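PDB 6Y1W: putative tryptophan halogenase from Xanthomonas campestris pv. campestris, which acts as a flavin-dependent halogenase, probably using reduced FAD, oxygen and halide to halogenate an electron-rich aromatic substrate. Local coordinates for residues 74-77 with 78-81; 122-125 with 126-130; 293-296 with 297-300. All coordinates share one frame; numbering follows the deposited sequence.

All three interactions are local contacts at or within helices, following one another along the chain. Interactions 1 and 3 are both helix starts capped by an aspartate, but lie on opposite sides of the chain's centre, their own centres about 39 Å apart. Interaction 2, near a helix C-terminal end, is about 42 Å from interaction 1 and 43 Å from interaction 3, centre to centre. Interaction 1 comes closest to the predicted catalytic region: the side chain of Met81 is about 8 Å from that of Lys89, the predicted active-site residue, and Phe80 is equally far from Ile351, a predicted FAD-binding residue. Interaction 3 instead lines a pocket occupied by butanediol.

Interaction 1 (74-77 with 78-81); sequences EIDE and AQFM
The carboxylate of Asp76 receives the backbone N-H of Gln79 at OD2, 2.9 Å from Gln79 N, on the anti side and 26° out of its plane. Its other oxygen, OD1, is held by a water that also accepts from Ala78 N. The second flat group, the Phe80 ring, is approached obliquely by Glu77 O and makes edge-to-face contacts with His70 and Tyr163. With CG anti to its own nitrogen (chi1 179°), Asp76 swings the carboxylate over the first turn, where helical N-H groups lack carbonyl partners. A short acceptor-bearing side chain suits this N-cap. Another water joins Asp76 N to Gln79 OE1, weakly at the glutamine end.

Before the cap, Ile75 CG2 lies 3.7 Å from Phe80 CB, the apolar pair of a hydrophobic staple. Ile75 also packs on Phe173 and Leu174, so a branched aliphatic residue fits there. Regular helical bonding starts with Phe80 N to Asp76 O (3.0 Å) and Met81 N to Glu77 O (2.9 Å). Met81 runs beside Glu77, its SD 3.9 Å from Glu77 CG, while the Glu77 carboxylate is hydrogen-bonded by the hydroxyls of Tyr161, Tyr163 and Tyr499 and by His153 NE2. Just upstream, Glu74, with positive phi, is the C-prime residue of a Schellman motif ending helix 65-73, so one helix stops and the next is capped within a few residues. Negative charge at a helix N-terminus should be favoured by the helix dipole, probably helping Asp76 to remain ionised.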
ATOM      1  N   GLU A  74      22.793  -5.725  -7.590  1.00 16.60           N
ATOM      2  CA  GLU A  74      23.883  -6.601  -7.136  1.00 14.75           C
ATOM      3  C   GLU A  74      25.195  -5.834  -6.962  1.00 19.22           C
ATOM      4  O   GLU A  74      26.275  -6.272  -7.370  1.00 19.94           O
ATOM      5  CB  GLU A  74      24.027  -7.788  -8.095  1.00 16.90           C
ATOM      6  CG  GLU A  74      22.733  -8.565  -8.123  1.00 16.87           C
ATOM      7  CD  GLU A  74      22.806  -9.753  -9.039  1.00 24.47           C
ATOM      8  OE1 GLU A  74      22.394  -9.597 -10.172  1.00 20.40           O
ATOM      9  OE2 GLU A  74      23.292 -10.824  -8.642  1.00 39.58           O
ATOM     10  N   ILE A  75      25.084  -4.680  -6.303  1.00 14.65           N
ATOM     11  CA  ILE A  75      26.221  -3.892  -5.859  1.00 16.80           C
ATOM     12  C   ILE A  75      26.539  -4.305  -4.441  1.00 16.82           C
ATOM     13  O   ILE A  75      25.635  -4.348  -3.601  1.00 17.41           O
ATOM     14  CB  ILE A  75      25.905  -2.387  -5.944  1.00 16.71           C
ATOM     15  CG1 ILE A  75      25.945  -1.982  -7.407  1.00 18.57           C
ATOM     16  CG2 ILE A  75      26.883  -1.539  -5.042  1.00 15.09           C
ATOM     17  CD1 ILE A  75      25.469  -0.547  -7.637  1.00 17.33           C
ATOM     18  N   ASP A  76      27.807  -4.673  -4.190  1.00 16.82           N
ATOM     19  CA  ASP A  76      28.244  -5.106  -2.867  1.00 16.74           C
ATOM     20  C   ASP A  76      28.332  -3.923  -1.913  1.00 13.81           C
ATOM     21  O   ASP A  76      29.019  -2.933  -2.199  1.00 15.74           O
ATOM     22  CB  ASP A  76      29.624  -5.784  -2.975  1.00 18.55           C
ATOM     23  CG  ASP A  76      30.147  -6.227  -1.630  1.00 20.15           C
ATOM     24  OD1 ASP A  76      29.600  -7.214  -1.076  1.00 22.75           O
ATOM     25  OD2 ASP A  76      31.063  -5.571  -1.086  1.00 19.18           O
ATOM     26  N   GLU A  77      27.698  -4.058  -0.745  1.00 16.34           N
ATOM     27  CA  GLU A  77      27.596  -2.920   0.173  1.00 17.72           C
ATOM     28  C   GLU A  77      28.958  -2.466   0.684  1.00 16.13           C
ATOM     29  O   GLU A  77      29.276  -1.268   0.637  1.00 15.48           O
ATOM     30  CB  GLU A  77      26.688  -3.274   1.339  1.00 16.32           C
ATOM     31  CG  GLU A  77      26.605  -2.138   2.336  1.00 13.94           C
ATOM     32  CD  GLU A  77      25.711  -2.477   3.508  1.00 16.24           C
ATOM     33  OE1 GLU A  77      26.148  -3.271   4.365  1.00 19.78           O
ATOM     34  OE2 GLU A  77      24.550  -1.972   3.526  1.00 15.97           O
ATOM     35  N   ALA A  78      29.812  -3.401   1.144  1.00 16.38           N
ATOM     36  CA  ALA A  78      31.100  -2.966   1.683  1.00 16.80           C
ATOM     37  C   ALA A  78      31.970  -2.294   0.609  1.00 13.97           C
ATOM     38  O   ALA A  78      32.662  -1.312   0.899  1.00 18.11           O
ATOM     39  CB  ALA A  78      31.834  -4.149   2.344  1.00 15.92           C
ATOM     40  N   GLN A  79      31.939  -2.795  -0.635  1.00 14.17           N
ATOM     41  CA  GLN A  79      32.729  -2.193  -1.708  1.00 14.63           C
ATOM     42  C   GLN A  79      32.231  -0.793  -2.034  1.00 14.55           C
ATOM     43  O   GLN A  79      33.019   0.159  -2.142  1.00 16.36           O
ATOM     44  CB  GLN A  79      32.662  -3.112  -2.931  1.00 21.11           C
ATOM     45  CG  GLN A  79      33.251  -2.626  -4.212  1.00 24.15           C
ATOM     46  CD  GLN A  79      32.775  -3.523  -5.365  1.00 31.17           C
ATOM     47  OE1 GLN A  79      32.368  -3.043  -6.417  1.00 58.74           O
ATOM     48  NE2 GLN A  79      32.778  -4.834  -5.132  1.00 40.54           N
ATOM     49  N   PHE A  80      30.902  -0.651  -2.145  1.00 16.40           N
ATOM     50  CA  PHE A  80      30.296   0.655  -2.374  1.00 13.79           C
ATOM     51  C   PHE A  80      30.658   1.641  -1.254  1.00 13.46           C
ATOM     52  O   PHE A  80      31.008   2.790  -1.523  1.00 15.47           O
ATOM     53  CB  PHE A  80      28.769   0.464  -2.498  1.00 11.82           C
ATOM     54  CG  PHE A  80      27.971   1.580  -1.874  1.00 12.03           C
ATOM     55  CD1 PHE A  80      27.992   2.867  -2.450  1.00 14.93           C
ATOM     56  CD2 PHE A  80      27.226   1.359  -0.728  1.00 14.42           C
ATOM     57  CE1 PHE A  80      27.279   3.914  -1.874  1.00 13.70           C
ATOM     58  CE2 PHE A  80      26.502   2.408  -0.141  1.00 13.47           C
ATOM     59  CZ  PHE A  80      26.551   3.666  -0.694  1.00 13.16           C
ATOM     60  N   MET A  81      30.570   1.207   0.020  1.00 12.17           N
ATOM     61  CA  MET A  81      30.823   2.130   1.132  1.00 13.55           C
ATOM     62  C   MET A  81      32.289   2.564   1.179  1.00 12.88           C
ATOM     63  O   MET A  81      32.602   3.749   1.383  1.00 14.61           O
ATOM     64  CB  MET A  81      30.413   1.475   2.449  1.00 15.70           C
ATOM     65  CG  MET A  81      28.896   1.351   2.602  1.00 14.57           C
ATOM     66  SD  MET A  81      28.416   0.789   4.246  1.00 14.86           S
ATOM     67  CE  MET A  81      28.768   2.270   5.257  1.00 12.75           C
TER
HETATM   68  O   HOH W   1      29.215  -6.242   1.540  1.00 21.58           O
HETATM   69  O   HOH W   2      29.798  -4.490  -6.287  1.00 31.33           O

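Interaction 2 (122-125 with 126-130); sequences HFWL and KAHAR
His128 and Trp124, one helical turn apart, lie side by side and point the same way. His128 starts with CB, which sits 3.4 Å from Trp124 O and over one face of the six-membered ring, 4.3 Å from its centroid and 13° off the normal, a CH-pi contact. Next comes His128 CG, 4.0 Å from Trp124 CH2. His128 ND1 lies above the indole plane, out past the rim, 3.9 Å from Trp124 CH2, which in turn lies above one face of the imidazole, toward its rim. In both residues CG is anti to the backbone nitrogen (chi1 -167° in His128), which puts the rings there. The result is an offset stack with planes 25° apart, the i to i+4 aromatic pairing of an alpha-helix.

Beneath it the helix 120-129 runs on regular bonds, including His128 N to Trp124 O at 2.7 Å. A large indole suits the buried position: its NE1 donates to Arg134 O, and Phe136 meets the ring edge-to-face. The imidazole, polar as well as flat, tolerates the exposed position one turn later. Around the helix, the small methyl of Ala127 packs on Leu471 and Leu475 of helix 468-486. Lys126 bends at chi2 and carries its amine to a salt bridge with Asp464, while Arg130, just past the last helical residue, pairs its guanidinium NE with Asp468.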
ATOM      1  N   HIS A 122      -0.271   3.900  21.449  1.00 16.88           N
ATOM      2  CA  HIS A 122      -1.455   3.967  22.312  1.00 17.45           C
ATOM      3  C   HIS A 122      -1.156   3.427  23.694  1.00 20.19           C
ATOM      4  O   HIS A 122      -1.579   4.025  24.693  1.00 19.34           O
ATOM      5  CB  HIS A 122      -2.625   3.226  21.658  1.00 16.86           C
ATOM      6  CG  HIS A 122      -3.061   3.884  20.394  1.00 15.82           C
ATOM      7  ND1 HIS A 122      -3.792   5.052  20.399  1.00 17.72           N
ATOM      8  CD2 HIS A 122      -2.768   3.621  19.096  1.00 15.36           C
ATOM      9  CE1 HIS A 122      -3.976   5.456  19.158  1.00 15.70           C
ATOM     10  NE2 HIS A 122      -3.363   4.605  18.346  1.00 15.50           N
ATOM     11  N   PHE A 123      -0.378   2.341  23.779  1.00 17.85           N
ATOM     12  CA  PHE A 123       0.055   1.835  25.079  1.00 14.02           C
ATOM     13  C   PHE A 123       1.014   2.810  25.733  1.00 15.72           C
ATOM     14  O   PHE A 123       0.929   3.052  26.945  1.00 17.26           O
ATOM     15  CB  PHE A 123       0.682   0.452  24.915  1.00 15.28           C
ATOM     16  CG  PHE A 123      -0.277  -0.527  24.316  1.00 16.69           C
ATOM     17  CD1 PHE A 123      -1.196  -1.187  25.114  1.00 20.71           C
ATOM     18  CD2 PHE A 123      -0.332  -0.700  22.934  1.00 15.57           C
ATOM     19  CE1 PHE A 123      -2.137  -2.048  24.563  1.00 22.68           C
ATOM     20  CE2 PHE A 123      -1.255  -1.559  22.367  1.00 22.03           C
ATOM     21  CZ  PHE A 123      -2.167  -2.235  23.168  1.00 20.38           C
ATOM     22  N   TRP A 124       1.903   3.416  24.944  1.00 17.40           N
ATOM     23  CA  TRP A 124       2.822   4.394  25.531  1.00 16.58           C
ATOM     24  C   TRP A 124       2.071   5.607  26.073  1.00 17.24           C
ATOM     25  O   TRP A 124       2.394   6.096  27.162  1.00 17.82           O
ATOM     26  CB  TRP A 124       3.873   4.811  24.507  1.00 17.07           C
ATOM     27  CG  TRP A 124       4.885   5.734  25.083  1.00 16.69           C
ATOM     28  CD1 TRP A 124       6.054   5.375  25.699  1.00 19.37           C
ATOM     29  CD2 TRP A 124       4.841   7.166  25.112  1.00 14.75           C
ATOM     30  NE1 TRP A 124       6.739   6.500  26.106  1.00 16.74           N
ATOM     31  CE2 TRP A 124       6.007   7.608  25.784  1.00 15.58           C
ATOM     32  CE3 TRP A 124       3.925   8.118  24.668  1.00 17.76           C
ATOM     33  CZ2 TRP A 124       6.294   8.965  25.990  1.00 17.80           C
ATOM     34  CZ3 TRP A 124       4.206   9.455  24.883  1.00 22.75           C
ATOM     35  CH2 TRP A 124       5.374   9.869  25.547  1.00 20.28           C
ATOM     36  N   LEU A 125       1.059   6.097  25.332  1.00 17.75           N
ATOM     37  CA  LEU A 125       0.270   7.251  25.768  1.00 18.55           C
ATOM     38  C   LEU A 125      -0.470   6.958  27.077  1.00 20.93           C
ATOM     39  O   LEU A 125      -0.505   7.802  27.985  1.00 23.74           O
ATOM     40  CB  LEU A 125      -0.720   7.643  24.665  1.00 19.72           C
ATOM     41  CG  LEU A 125      -0.074   8.395  23.481  1.00 20.91           C
ATOM     42  CD1 LEU A 125      -0.958   8.368  22.216  1.00 21.65           C
ATOM     43  CD2 LEU A 125       0.360   9.829  23.862  1.00 23.19           C
ATOM     44  N   LYS A 126      -1.076   5.776  27.183  1.00 19.64           N
ATOM     45  CA  LYS A 126      -1.718   5.391  28.435  1.00 17.60           C
ATOM     46  C   LYS A 126      -0.682   5.350  29.539  1.00 21.73           C
ATOM     47  O   LYS A 126      -0.907   5.863  30.646  1.00 20.72           O
ATOM     48  CB  LYS A 126      -2.390   4.030  28.272  1.00 18.82           C
ATOM     49  CG  LYS A 126      -2.855   3.369  29.556  1.00 20.91           C
ATOM     50  CD  LYS A 126      -4.191   3.832  29.981  1.00 26.24           C
ATOM     51  CE  LYS A 126      -4.667   2.987  31.153  1.00 19.22           C
ATOM     52  NZ  LYS A 126      -5.951   3.620  31.535  1.00 23.18           N
ATOM     53  N   ALA A 127       0.485   4.766  29.241  1.00 19.41           N
ATOM     54  CA  ALA A 127       1.523   4.672  30.260  1.00 21.85           C
ATOM     55  C   ALA A 127       1.989   6.049  30.684  1.00 20.88           C
ATOM     56  O   ALA A 127       2.273   6.274  31.861  1.00 21.31           O
ATOM     57  CB  ALA A 127       2.706   3.839  29.760  1.00 18.35           C
ATOM     58  N   HIS A 128       2.111   6.973  29.733  1.00 20.36           N
ATOM     59  CA  HIS A 128       2.466   8.344  30.070  1.00 22.92           C
ATOM     60  C   HIS A 128       1.402   8.990  30.967  1.00 23.81           C
ATOM     61  O   HIS A 128       1.734   9.667  31.950  1.00 28.26           O
ATOM     62  CB  HIS A 128       2.661   9.133  28.773  1.00 23.78           C
ATOM     63  CG  HIS A 128       3.310  10.462  28.960  1.00 33.86           C
ATOM     64  ND1 HIS A 128       3.001  11.555  28.181  1.00 45.78           N
ATOM     65  CD2 HIS A 128       4.272  10.868  29.819  1.00 33.84           C
ATOM     66  CE1 HIS A 128       3.734  12.585  28.563  1.00 50.20           C
ATOM     67  NE2 HIS A 128       4.514  12.194  29.555  1.00 48.60           N
ATOM     68  N   ALA A 129       0.121   8.785  30.650  1.00 23.73           N
ATOM     69  CA  ALA A 129      -0.930   9.335  31.506  1.00 27.88           C
ATOM     70  C   ALA A 129      -0.875   8.741  32.909  1.00 32.79           C
ATOM     71  O   ALA A 129      -1.238   9.417  33.879  1.00 36.99           O
ATOM     72  CB  ALA A 129      -2.317   9.113  30.887  1.00 28.20           C
ATOM     73  N   ARG A 130      -0.431   7.490  33.041  1.00 23.00           N
ATOM     74  CA  ARG A 130      -0.310   6.822  34.334  1.00 23.06           C
ATOM     75  C   ARG A 130       1.056   7.018  34.981  1.00 28.47           C
ATOM     76  O   ARG A 130       1.296   6.458  36.052  1.00 28.15           O
ATOM     77  CB  ARG A 130      -0.597   5.318  34.204  1.00 22.30           C
ATOM     78  CG  ARG A 130      -2.010   4.974  33.671  1.00 21.81           C
ATOM     79  CD  ARG A 130      -3.105   5.469  34.625  1.00 21.85           C
ATOM     80  NE  ARG A 130      -3.005   4.763  35.897  1.00 24.97           N
ATOM     81  CZ  ARG A 130      -3.847   4.892  36.921  1.00 32.07           C
ATOM     82  NH1 ARG A 130      -4.898   5.718  36.863  1.00 27.52           N
ATOM     83  NH2 ARG A 130      -3.624   4.176  38.015  1.00 30.16           N
TER

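Interaction 3 (293-296 with 297-300); sequences YTDQ and DSAA. With BUD ((2S,3S)-butane-2,3-diol), chain I.
Asp295 turns its carboxylate onto Ser298, where OD1 takes two donors from one residue. Ser298 OG meets Asp295 OD1 nearly end-on along the C-O bond at a short 2.5 Å, whereas Ser298 N reaches the same atom at 3.0 Å from above the carboxylate plane, 51° out of it. Asp295 CG stands between its own backbone nitrogen and carbonyl carbon (chi1 73°), which folds the group back over the first turn. This makes Asp295 the N-cap of helix 296-306; serine suits the third helical place because its hydroxyl adds a second bond to the capping one.

Asp297 crosses Asp295 with the carboxylate planes 79° apart, the two OD2 atoms 4.5 Å from each other. A water links Asp297 N to Asp295 OD2, weakly at the carboxylate, and exposure to solvent probably softens the like-charge contact.

Thr294 turns toward the helix start and also faces bound butanediol, its CG2 3.6 Å from BUD C1. The ligand's C1 also lies 3.4 Å from Ala299 N, while the diol is hydrogen-bonded to the Asp269 carboxylate and receives the backbone N-H of Ala271.

Ala299 N donates to Asp295 O (3.0 Å), and its methyl is small enough to let the helix settle on Ile287 and Tyr289 of strand 283-289. On the adjacent strand 248-254, Leu250 receives Gln296 and Ala300, so the helix start rests across two antiparallel neighbours of the seven-stranded sheet.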
ATOM      1  N   TYR A 293      13.708  35.869   4.471  1.00 17.93           N
ATOM      2  CA  TYR A 293      13.780  36.123   5.903  1.00 18.79           C
ATOM      3  C   TYR A 293      15.166  36.468   6.408  1.00 27.23           C
ATOM      4  O   TYR A 293      15.294  36.889   7.561  1.00 31.10           O
ATOM      5  CB  TYR A 293      13.259  34.909   6.686  1.00 22.80           C
ATOM      6  CG  TYR A 293      11.783  34.709   6.549  1.00 20.17           C
ATOM      7  CD1 TYR A 293      11.254  33.955   5.489  1.00 17.08           C
ATOM      8  CD2 TYR A 293      10.900  35.217   7.494  1.00 19.73           C
ATOM      9  CE1 TYR A 293       9.921  33.753   5.371  1.00 21.12           C
ATOM     10  CE2 TYR A 293       9.521  35.008   7.381  1.00 18.98           C
ATOM     11  CZ  TYR A 293       9.043  34.270   6.313  1.00 18.43           C
ATOM     12  OH  TYR A 293       7.702  34.074   6.172  1.00 20.28           O
ATOM     13  N   THR A 294      16.203  36.209   5.633  1.00 22.71           N
ATOM     14  CA  THR A 294      17.562  36.484   6.068  1.00 23.49           C
ATOM     15  C   THR A 294      18.425  36.632   4.830  1.00 25.01           C
ATOM     16  O   THR A 294      17.963  36.400   3.714  1.00 36.19           O
ATOM     17  CB  THR A 294      18.081  35.388   6.993  1.00 27.98           C
ATOM     18  OG1 THR A 294      19.171  35.921   7.759  1.00 28.79           O
ATOM     19  CG2 THR A 294      18.576  34.247   6.178  1.00 24.43           C
ATOM     20  N   ASP A 295      19.685  37.032   5.028  1.00 22.90           N
ATOM     21  CA  ASP A 295      20.583  37.217   3.894  1.00 26.20           C
ATOM     22  C   ASP A 295      21.775  36.265   4.009  1.00 25.87           C
ATOM     23  O   ASP A 295      21.981  35.618   5.035  1.00 24.66           O
ATOM     24  CB  ASP A 295      21.039  38.677   3.770  1.00 34.53           C
ATOM     25  CG  ASP A 295      22.038  39.094   4.841  1.00 35.53           C
ATOM     26  OD1 ASP A 295      22.068  38.516   5.941  1.00 34.77           O
ATOM     27  OD2 ASP A 295      22.788  40.055   4.573  1.00 56.74           O
ATOM     28  N   GLN A 296      22.526  36.150   2.912  1.00 25.13           N
ATOM     29  CA  GLN A 296      23.625  35.184   2.856  1.00 21.70           C
ATOM     30  C   GLN A 296      24.677  35.452   3.924  1.00 25.34           C
ATOM     31  O   GLN A 296      25.167  34.526   4.584  1.00 22.41           O
ATOM     32  CB  GLN A 296      24.258  35.203   1.464  1.00 24.19           C
ATOM     33  CG  GLN A 296      25.408  34.228   1.351  1.00 32.71           C
ATOM     34  CD  GLN A 296      26.054  34.262  -0.001  1.00 38.41           C
ATOM     35  OE1 GLN A 296      25.822  33.388  -0.822  1.00 28.96           O
ATOM     36  NE2 GLN A 296      26.876  35.273  -0.240  1.00 35.76           N
ATOM     37  N   ASP A 297      25.050  36.718   4.112  1.00 25.26           N
ATOM     38  CA  ASP A 297      26.052  37.027   5.121  1.00 26.12           C
ATOM     39  C   ASP A 297      25.624  36.557   6.516  1.00 23.25           C
ATOM     40  O   ASP A 297      26.449  36.040   7.278  1.00 24.97           O
ATOM     41  CB  ASP A 297      26.322  38.529   5.126  1.00 30.30           C
ATOM     42  CG  ASP A 297      27.171  38.965   3.965  1.00 47.49           C
ATOM     43  OD1 ASP A 297      27.844  38.103   3.362  1.00 46.37           O
ATOM     44  OD2 ASP A 297      27.174  40.172   3.654  1.00 65.09           O
ATOM     45  N   SER A 298      24.343  36.761   6.887  1.00 21.90           N
ATOM     46  CA  SER A 298      23.877  36.324   8.198  1.00 19.07           C
ATOM     47  C   SER A 298      23.866  34.807   8.277  1.00 19.82           C
ATOM     48  O   SER A 298      24.250  34.235   9.298  1.00 18.46           O
ATOM     49  CB  SER A 298      22.490  36.876   8.517  1.00 28.21           C
ATOM     50  OG  SER A 298      22.502  38.290   8.414  1.00 30.51           O
ATOM     51  N   ALA A 299      23.458  34.146   7.190  1.00 19.64           N
ATOM     52  CA  ALA A 299      23.449  32.682   7.197  1.00 20.42           C
ATOM     53  C   ALA A 299      24.864  32.135   7.331  1.00 19.84           C
ATOM     54  O   ALA A 299      25.088  31.135   8.027  1.00 17.92           O
ATOM     55  CB  ALA A 299      22.792  32.161   5.929  1.00 20.35           C
ATOM     56  N   ALA A 300      25.828  32.768   6.644  1.00 22.80           N
ATOM     57  CA  ALA A 300      27.225  32.352   6.746  1.00 19.48           C
ATOM     58  C   ALA A 300      27.740  32.470   8.173  1.00 20.74           C
ATOM     59  O   ALA A 300      28.430  31.562   8.668  1.00 21.21           O
ATOM     60  CB  ALA A 300      28.074  33.169   5.763  1.00 25.48           C
TER
HETATM   61  C1  BUD I 607      20.700  33.858   9.116  0.83 26.40           C
HETATM   62  O1  BUD I 607      19.565  33.797  11.182  0.83 27.34           O
HETATM   63  C2  BUD I 607      19.531  33.278   9.887  0.83 26.99           C
HETATM   64  O2  BUD I 607      18.883  31.224  10.921  0.83 15.60           O
HETATM   65  C3  BUD I 607      19.712  31.758   9.942  0.83 24.75           C
HETATM   66  C4  BUD I 607      19.296  31.146   8.606  0.83 24.94           C
HETATM   67  O   HOH W   3      24.340  38.987   2.312  1.00 32.95           O